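Local coordinates for Tae4 (Agrobacterium tumefaciens, PDB 6IJF), which is a type VI secretion amidase effector of the Tae4 family, which probably cleaves amide bonds in the peptidoglycan of rival bacteria, at residues 27-32 and 45-50; 118-123 and 155-160. One frame throughout, in Å; residues are numbered along the deposited sequence.

Interaction 1: 27-32 and 45-50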
loop_
_atom_site.group_PDB
_atom_site.type_symbol
_atom_site.label_atom_id
_atom_site.label_comp_id
_atom_site.label_asym_id
_atom_site.label_seq_id
_atom_site.Cartn_x
_atom_site.Cartn_y
_atom_site.Cartn_z
ATOM N N ARG C 27 -4.055 20.770 -13.108
ATOM C CA ARG C 27 -3.930 21.510 -14.391
ATOM C C ARG C 27 -5.336 21.728 -14.966
ATOM O O ARG C 27 -5.682 22.873 -15.302
ATOM C CB ARG C 27 -2.995 20.722 -15.306
ATOM C CG ARG C 27 -2.851 21.282 -16.706
ATOM C CD ARG C 27 -1.713 20.520 -17.379
ATOM N NE ARG C 27 -2.092 19.137 -17.701
ATOM C CZ ARG C 27 -1.241 18.126 -17.959
ATOM N NH1 ARG C 27 0.066 18.286 -17.865
ATOM N NH2 ARG C 27 -1.696 16.964 -18.385
ATOM N N ASP C 28 -6.159 20.686 -15.016
ATOM C CA ASP C 28 -7.535 20.773 -15.572
ATOM C C ASP C 28 -8.440 21.554 -14.624
ATOM O O ASP C 28 -9.250 22.360 -15.102
ATOM C CB ASP C 28 -8.088 19.381 -15.905
ATOM C CG ASP C 28 -7.471 18.779 -17.178
ATOM O OD1 ASP C 28 -7.178 19.550 -18.123
ATOM O OD2 ASP C 28 -7.231 17.560 -17.187
ATOM N N LEU C 29 -8.362 21.296 -13.319
ATOM C CA LEU C 29 -9.202 22.022 -12.326
ATOM C C LEU C 29 -8.992 23.542 -12.489
ATOM O O LEU C 29 -9.981 24.305 -12.502
ATOM C CB LEU C 29 -8.794 21.557 -10.931
ATOM C CG LEU C 29 -9.480 22.285 -9.785
ATOM C CD1 LEU C 29 -10.902 21.779 -9.613
ATOM C CD2 LEU C 29 -8.694 22.120 -8.500
ATOM N N PHE C 30 -7.741 23.981 -12.522
ATOM C CA PHE C 30 -7.378 25.423 -12.572
ATOM C C PHE C 30 -7.813 25.973 -13.935
ATOM O O PHE C 30 -8.277 27.125 -13.986
ATOM C CB PHE C 30 -5.883 25.602 -12.293
ATOM C CG PHE C 30 -5.483 25.549 -10.835
ATOM C CD1 PHE C 30 -6.307 24.977 -9.879
ATOM C CD2 PHE C 30 -4.246 26.021 -10.436
ATOM C CE1 PHE C 30 -5.903 24.892 -8.556
ATOM C CE2 PHE C 30 -3.853 25.955 -9.109
ATOM C CZ PHE C 30 -4.683 25.391 -8.165
ATOM N N THR C 31 -7.694 25.179 -15.019
ATOM C CA THR C 31 -8.168 25.619 -16.362
ATOM C C THR C 31 -9.675 25.872 -16.294
ATOM O O THR C 31 -10.118 26.928 -16.760
ATOM C CB THR C 31 -7.778 24.649 -17.477
ATOM O OG1 THR C 31 -6.354 24.545 -17.415
ATOM C CG2 THR C 31 -8.200 25.141 -18.852
ATOM N N GLU C 32 -10.454 24.976 -15.689
ATOM C CA GLU C 32 -11.925 25.117 -15.719
ATOM C C GLU C 32 -12.295 26.476 -15.101
ATOM O O GLU C 32 -13.215 27.113 -15.629
ATOM C CB GLU C 32 -12.640 23.969 -15.009
ATOM C CG GLU C 32 -14.147 24.095 -15.057
ATOM C CD GLU C 32 -14.900 22.955 -14.410
ATOM O OE1 GLU C 32 -14.298 21.858 -14.278
ATOM O OE2 GLU C 32 -16.105 23.143 -14.094
ATOM N N HIS C 45 -0.410 24.557 -4.465
ATOM C CA HIS C 45 -0.212 23.081 -4.566
ATOM C C HIS C 45 -1.396 22.335 -3.939
ATOM O O HIS C 45 -1.752 21.252 -4.468
ATOM C CB HIS C 45 1.123 22.672 -3.930
ATOM C CG HIS C 45 2.272 22.829 -4.870
ATOM N ND1 HIS C 45 3.534 23.178 -4.437
ATOM C CD2 HIS C 45 2.360 22.695 -6.216
ATOM C CE1 HIS C 45 4.346 23.239 -5.472
ATOM N NE2 HIS C 45 3.651 22.958 -6.572
ATOM N N ASN C 46 -1.910 22.834 -2.813
ATOM C CA ASN C 46 -2.908 22.119 -1.980
ATOM C C ASN C 46 -4.304 22.555 -2.436
ATOM O O ASN C 46 -4.680 23.703 -2.193
ATOM C CB ASN C 46 -2.615 22.284 -0.489
ATOM C CG ASN C 46 -1.226 21.789 -0.153
ATOM O OD1 ASN C 46 -0.452 22.511 0.469
ATOM N ND2 ASN C 46 -0.881 20.611 -0.637
ATOM N N THR C 47 -5.030 21.674 -3.115
ATOM C CA THR C 47 -6.279 22.010 -3.856
ATOM C C THR C 47 -7.527 21.609 -3.083
ATOM O O THR C 47 -8.629 21.864 -3.610
ATOM C CB THR C 47 -6.222 21.348 -5.244
ATOM O OG1 THR C 47 -6.206 19.936 -5.025
ATOM C CG2 THR C 47 -5.008 21.769 -6.048
ATOM N N CYS C 48 -7.417 21.027 -1.875
ATOM C CA CYS C 48 -8.581 20.343 -1.226
ATOM C C CYS C 48 -9.724 21.339 -1.006
ATOM O O CYS C 48 -10.885 20.966 -1.292
ATOM C CB CYS C 48 -8.205 19.636 0.072
ATOM S SG CYS C 48 -7.695 20.719 1.450
ATOM N N ALA C 49 -9.436 22.568 -0.544
ATOM C CA ALA C 49 -10.485 23.561 -0.206
ATOM C C ALA C 49 -11.096 24.189 -1.487
ATOM O O ALA C 49 -12.323 24.473 -1.485
ATOM C CB ALA C 49 -9.939 24.633 0.723
ATOM N N ILE C 50 -10.309 24.357 -2.547
ATOM C CA ILE C 50 -10.809 24.725 -3.914
ATOM C C ILE C 50 -11.832 23.684 -4.390
ATOM O O ILE C 50 -12.938 24.047 -4.852
ATOM C CB ILE C 50 -9.637 24.840 -4.906
ATOM C CG1 ILE C 50 -8.640 25.911 -4.476
ATOM C CG2 ILE C 50 -10.141 25.084 -6.316
ATOM C CD1 ILE C 50 -7.301 25.816 -5.180
#

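Interaction 2: 118-123 and 155-160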
loop_
_atom_site.group_PDB
_atom_site.type_symbol
_atom_site.label_atom_id
_atom_site.label_comp_id
_atom_site.label_asym_id
_atom_site.label_seq_id
_atom_site.Cartn_x
_atom_site.Cartn_y
_atom_site.Cartn_z
ATOM N N VAL C 118 -19.384 15.894 4.893
ATOM C CA VAL C 118 -18.120 16.652 4.712
ATOM C C VAL C 118 -17.224 16.273 5.877
ATOM O O VAL C 118 -17.760 16.061 6.973
ATOM C CB VAL C 118 -18.368 18.172 4.676
ATOM C CG1 VAL C 118 -17.067 18.933 4.528
ATOM C CG2 VAL C 118 -19.358 18.540 3.586
ATOM N N VAL C 119 -15.930 16.149 5.638
ATOM C CA VAL C 119 -14.970 15.737 6.695
ATOM C C VAL C 119 -13.768 16.672 6.640
ATOM O O VAL C 119 -13.310 16.973 5.534
ATOM C CB VAL C 119 -14.558 14.258 6.567
ATOM C CG1 VAL C 119 -13.871 13.961 5.243
ATOM C CG2 VAL C 119 -13.708 13.832 7.752
ATOM N N ALA C 120 -13.266 17.059 7.805
ATOM C CA ALA C 120 -12.035 17.848 7.968
ATOM C C ALA C 120 -11.079 17.083 8.868
ATOM O O ALA C 120 -11.470 16.732 9.994
ATOM C CB ALA C 120 -12.383 19.193 8.535
ATOM N N PHE C 121 -9.899 16.790 8.338
ATOM C CA PHE C 121 -8.758 16.154 9.030
ATOM C C PHE C 121 -7.843 17.296 9.448
ATOM O O PHE C 121 -7.205 17.891 8.562
ATOM C CB PHE C 121 -8.069 15.137 8.125
ATOM C CG PHE C 121 -8.978 14.053 7.591
ATOM C CD1 PHE C 121 -9.252 12.909 8.335
ATOM C CD2 PHE C 121 -9.533 14.156 6.331
ATOM C CE1 PHE C 121 -10.082 11.921 7.832
ATOM C CE2 PHE C 121 -10.328 13.146 5.811
ATOM C CZ PHE C 121 -10.623 12.040 6.566
ATOM N N ASN C 122 -7.813 17.610 10.746
ATOM C CA ASN C 122 -7.093 18.803 11.271
ATOM C C ASN C 122 -5.707 18.406 11.778
ATOM O O ASN C 122 -5.635 17.449 12.574
ATOM C CB ASN C 122 -7.879 19.489 12.381
ATOM C CG ASN C 122 -9.310 19.731 11.995
ATOM O OD1 ASN C 122 -10.229 19.164 12.600
ATOM N ND2 ASN C 122 -9.512 20.501 10.942
ATOM N N ASN C 123 -4.665 19.116 11.352
ATOM C CA ASN C 123 -3.266 18.975 11.835
ATOM C C ASN C 123 -2.727 17.582 11.500
ATOM O O ASN C 123 -2.700 16.676 12.367
ATOM C CB ASN C 123 -3.203 19.352 13.321
ATOM C CG ASN C 123 -3.861 20.691 13.569
ATOM O OD1 ASN C 123 -3.516 21.683 12.928
ATOM N ND2 ASN C 123 -4.867 20.699 14.423
ATOM N N THR C 155 -7.375 15.739 15.094
ATOM C CA THR C 155 -8.847 15.677 15.244
ATOM C C THR C 155 -9.461 15.551 13.857
ATOM O O THR C 155 -8.829 15.945 12.854
ATOM C CB THR C 155 -9.452 16.867 16.005
ATOM O OG1 THR C 155 -9.318 18.034 15.201
ATOM C CG2 THR C 155 -8.799 17.133 17.348
ATOM N N ILE C 156 -10.638 14.959 13.825
ATOM C CA ILE C 156 -11.428 14.770 12.593
ATOM C C ILE C 156 -12.805 15.355 12.861
ATOM O O ILE C 156 -13.440 14.940 13.853
ATOM C CB ILE C 156 -11.456 13.281 12.242
ATOM C CG1 ILE C 156 -10.024 12.780 12.032
ATOM C CG2 ILE C 156 -12.370 13.029 11.057
ATOM C CD1 ILE C 156 -9.882 11.298 11.967
ATOM N N TRP C 157 -13.237 16.292 12.017
ATOM C CA TRP C 157 -14.601 16.854 12.108
ATOM C C TRP C 157 -15.452 16.220 11.022
ATOM O O TRP C 157 -15.038 16.214 9.842
ATOM C CB TRP C 157 -14.597 18.373 11.982
ATOM C CG TRP C 157 -13.891 19.095 13.080
ATOM C CD1 TRP C 157 -13.544 18.614 14.306
ATOM C CD2 TRP C 157 -13.526 20.484 13.067
ATOM N NE1 TRP C 157 -12.959 19.602 15.045
ATOM C CE2 TRP C 157 -12.932 20.761 14.314
ATOM C CE3 TRP C 157 -13.639 21.512 12.128
ATOM C CZ2 TRP C 157 -12.455 22.031 14.645
ATOM C CZ3 TRP C 157 -13.156 22.761 12.445
ATOM C CH2 TRP C 157 -12.570 23.015 13.688
ATOM N N PHE C 158 -16.625 15.749 11.396
ATOM C CA PHE C 158 -17.615 15.181 10.451
ATOM C C PHE C 158 -18.913 15.984 10.516
ATOM O O PHE C 158 -19.508 16.104 11.601
ATOM C CB PHE C 158 -17.854 13.713 10.781
ATOM C CG PHE C 158 -18.826 13.057 9.853
ATOM C CD1 PHE C 158 -18.650 13.142 8.491
ATOM C CD2 PHE C 158 -19.943 12.391 10.347
ATOM C CE1 PHE C 158 -19.570 12.576 7.621
ATOM C CE2 PHE C 158 -20.860 11.819 9.476
ATOM C CZ PHE C 158 -20.664 11.903 8.115
ATOM N N TRP C 159 -19.366 16.466 9.362
ATOM C CA TRP C 159 -20.724 17.056 9.162
ATOM C C TRP C 159 -21.588 16.082 8.368
ATOM O O TRP C 159 -21.442 15.973 7.152
ATOM C CB TRP C 159 -20.615 18.369 8.401
ATOM C CG TRP C 159 -19.864 19.484 9.057
ATOM C CD1 TRP C 159 -20.403 20.448 9.848
ATOM C CD2 TRP C 159 -18.487 19.864 8.860
ATOM N NE1 TRP C 159 -19.461 21.377 10.182
ATOM C CE2 TRP C 159 -18.287 21.076 9.557
ATOM C CE3 TRP C 159 -17.409 19.325 8.157
ATOM C CZ2 TRP C 159 -17.051 21.702 9.626
ATOM C CZ3 TRP C 159 -16.201 19.966 8.199
ATOM C CH2 TRP C 159 -16.019 21.139 8.922
ATOM N N PRO C 160 -22.512 15.331 9.007
ATOM C CA PRO C 160 -23.384 14.414 8.269
ATOM C C PRO C 160 -24.407 15.170 7.398
ATOM O O PRO C 160 -24.859 16.190 7.832
ATOM C CB PRO C 160 -24.086 13.612 9.373
ATOM C CG PRO C 160 -24.039 14.510 10.572
ATOM C CD PRO C 160 -22.765 15.321 10.456
#

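Interaction 1: 27-32 and 45-50
The F30 ring reaches the 45-50 segment with CE1, which lies 3.8 Å from I50 CD1 and 4.1 Å from T47 CG2. It is the one flat group that carries the contact, and outside the two segments it also packs on I39 and Y44. The motif is a small apolar junction between helix 26-33 and the start of helix 48-58, the helix that in papain-like amidases carries the nucleophilic cysteine at its N-terminal end. C48 fits that role here, as part of a likely Cys-His-Asp triad with H132 and D134; its CB leaves the backbone on the side away from helix 26-33, and the side chain packs on H132 and I133.

I50 crosses F30 at about a right angle. Its chi1 of -60° sets CG1 anti to the carbonyl carbon and CG2 anti to the backbone N, so the two branches divide the work: CG2 meets L29, while an extended chi2 of 164° carries CD1 on to F30. L29 also packs on R51 and I54 further along helix 48-58, and on P14. T47 offers its methyl to the ring, whereas its hydroxyl binds R51 and an acidic side chain of another protein's chain. H45 also touches that chain, so the apolar junction lies beside a protein interface. No hydrogen bond joins the two segments, and the four touching residues are all buried. L29 and T47 pass alongside, running opposite ways, with L29 CD2 4.2 Å from T47 CB.

Interaction 2: 118-123 and 155-160
A120 CB packs 3.9 Å from W159 CZ3, at the middle of an antiparallel pairing of strands 118-122 and 155-160 whose short axes run at 169° to each other. Both are inner strands of the five-stranded antiparallel sheet, consistent with a papain-like (clan CA) fold. On the same face of the sheet V118 crosses W159 obliquely; its CG1, anti to the backbone N (chi1 178°), comes 3.7 Å from W159 CE3. The indole NE1 of W159 is satisfied by the carbonyl of G98. On the other face V119 and I156 run alongside in the same direction, their CG2 methyls 3.7 Å apart. F121 meets I156, CD1 to CG1, and V119 CG2 lies over one face of its ring, off the centre and nearest CZ. F121 also packs on H132, the putative triad histidine.

Between these two layers the backbones are tied by hydrogen bonds at V118-W159, A120-W157 and N122-T155, while V119-F158 and F121-I156 are non-hydrogen-bonded pairs. A120 and W157 bond reciprocally, W157 N to A120 O at 2.7 Å. V119 CA adds a CA-H...O contact to W157 O, 3.2 Å away.

The polar edge is N122 with T155. T155 OG1 donates to N122 OD1 over 3.0 Å, and the same OD1 stands 3.5 Å above the five-membered ring of the W157 indole.

Strand 131-137 borders strand 116-122 on the side away from 155-160, while strand 101-103 flanks 155-160. Helix 84-92 covers the A120, W157 and W159 face through M84, K92 and M91; helix 108-112 meets I156 and F158 on the other.

Interaction 1 comes first along the chain and closes before interaction 2 opens. Their centres are 21 Å apart, on opposite sides of the chain's centre, and their nearest atoms remain about 8 Å apart. Interaction 1 belongs to the helical part, joining helix 26-33 to helix 48-58; interaction 2 lies in the five-stranded antiparallel sheet. Strand 131-137 connects them through the probable triad site: the helix 48-58 end of interaction 1 supplies C48, while F121 of interaction 2 packs on H132 of that strand. Helix 84-92 also touches both regions through M84. The two contacts thus flank the likely active site from its helix and sheet sides.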